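Side-chain contact in universal stress protein (Archaeoglobus fulgidus, PDB 6HCD), which is of uncertain biochemical function but belongs to the universal stress protein A family, and so probably takes part in the cell's response to stress: residues L80-A83 against V84-R88. Numbering follows the deposited sequence.
Sequences LSWA and VSIIR
Trp82 and Ile86, one helical turn apart, run side by side and point the same way. CG1 of Ile86 sits over one face of the indole, 4.1 Å above its plane and offset toward the rim. Ile86 CG1 comes closest to Trp82 CE2, at 4.2 Å. The Trp82 ring stands there because CG is anti to the backbone N (chi1 166°). Trp82 O accepts from two donors. Ile86 N bonds to Trp82 O at 3.1 Å, in the carbonyl plane. Ser85 OG gives Trp82 O a second hydrogen bond at 2.8 Å, with a more bent C=O...O angle of 127°. The Ser85 hydroxyl lies between its own backbone N and carbonyl carbon (chi1 83°), which turns it back along the helix. Ser85 itself is exposed, so this second bond lies on the solvent side.

The helix, 70-89, is the crossover of a right-handed beta-alpha-beta unit between parallel strands 56-62 and 94-100, as in the Rossmann-like fold of the family. Its sheet side is the tight one. Leu80 and Ala83 are buried against Val58 of strand 56-62, and Val84 packs on Glu96. Val84 CG2 touches Leu80 O at 3.4 Å, beside the backbone bond from Val84 N to Leu80 O (2.9 Å). Ile87 CG1 likewise lies 3.4 Å from Ala83 O. The Trp82 side chain also meets Leu42 of helix 36-52.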
# COMPACT_ATOMS: atom_id res chain seq x y z
N LEU A 80 -9.85 -15.38 -11.79
CA LEU A 80 -10.44 -14.05 -12.02
C LEU A 80 -11.97 -14.09 -11.88
O LEU A 80 -12.58 -13.17 -11.36
CB LEU A 80 -10.05 -13.56 -13.42
CG LEU A 80 -8.58 -13.20 -13.59
CD1 LEU A 80 -8.30 -12.83 -15.01
CD2 LEU A 80 -8.20 -12.09 -12.67
N SER A 81 -12.58 -15.17 -12.38
CA SER A 81 -14.02 -15.36 -12.28
C SER A 81 -14.43 -15.45 -10.81
O SER A 81 -15.40 -14.84 -10.36
CB SER A 81 -14.45 -16.56 -13.09
OG SER A 81 -15.82 -16.82 -12.87
N TRP A 82 -13.69 -16.24 -10.05
CA TRP A 82 -13.88 -16.38 -8.61
C TRP A 82 -13.70 -15.03 -7.92
O TRP A 82 -14.49 -14.62 -7.09
CB TRP A 82 -12.90 -17.43 -8.08
CG TRP A 82 -12.74 -17.46 -6.60
CD1 TRP A 82 -13.52 -18.13 -5.71
CD2 TRP A 82 -11.67 -16.87 -5.84
NE1 TRP A 82 -13.02 -17.99 -4.44
CE2 TRP A 82 -11.90 -17.20 -4.48
CE3 TRP A 82 -10.56 -16.07 -6.16
CZ2 TRP A 82 -11.05 -16.75 -3.46
CZ3 TRP A 82 -9.75 -15.61 -5.15
CH2 TRP A 82 -10.01 -15.93 -3.82
N ALA A 83 -12.63 -14.32 -8.27
CA ALA A 83 -12.31 -13.04 -7.63
C ALA A 83 -13.44 -12.03 -7.85
O ALA A 83 -13.81 -11.34 -6.92
CB ALA A 83 -10.99 -12.53 -8.15
N VAL A 84 -13.97 -11.94 -9.07
CA VAL A 84 -15.06 -11.00 -9.38
C VAL A 84 -16.32 -11.37 -8.58
O VAL A 84 -17.06 -10.49 -8.13
CB VAL A 84 -15.32 -10.93 -10.90
CG1 VAL A 84 -16.71 -10.36 -11.23
CG2 VAL A 84 -14.21 -10.16 -11.62
N SER A 85 -16.57 -12.68 -8.36
CA SER A 85 -17.72 -13.10 -7.57
C SER A 85 -17.56 -12.61 -6.12
O SER A 85 -18.52 -12.15 -5.52
CB SER A 85 -17.96 -14.60 -7.69
OG SER A 85 -17.13 -15.34 -6.81
N ILE A 86 -16.34 -12.64 -5.58
CA ILE A 86 -16.06 -12.12 -4.23
C ILE A 86 -16.37 -10.61 -4.18
O ILE A 86 -17.01 -10.13 -3.27
CB ILE A 86 -14.62 -12.44 -3.80
CG1 ILE A 86 -14.35 -13.95 -3.66
CG2 ILE A 86 -14.26 -11.70 -2.53
CD1 ILE A 86 -15.10 -14.61 -2.54
N ILE A 87 -15.91 -9.88 -5.19
CA ILE A 87 -16.10 -8.42 -5.27
C ILE A 87 -17.60 -8.10 -5.22
O ILE A 87 -18.03 -7.22 -4.49
CB ILE A 87 -15.42 -7.86 -6.53
CG1 ILE A 87 -13.89 -8.02 -6.47
CG2 ILE A 87 -15.79 -6.41 -6.75
CD1 ILE A 87 -13.24 -7.35 -5.27
N ARG A 88 -18.39 -8.82 -6.02
CA ARG A 88 -19.83 -8.59 -6.14
C ARG A 88 -20.54 -8.96 -4.83
O ARG A 88 -21.42 -8.23 -4.38
CB ARG A 88 -20.39 -9.37 -7.33
CG ARG A 88 -19.98 -8.83 -8.69
CD ARG A 88 -20.41 -9.79 -9.79
NE ARG A 88 -19.97 -9.42 -11.12
CZ ARG A 88 -20.22 -10.15 -12.19
NH1 ARG A 88 -19.60 -9.88 -13.32
NH2 ARG A 88 -21.07 -11.16 -12.11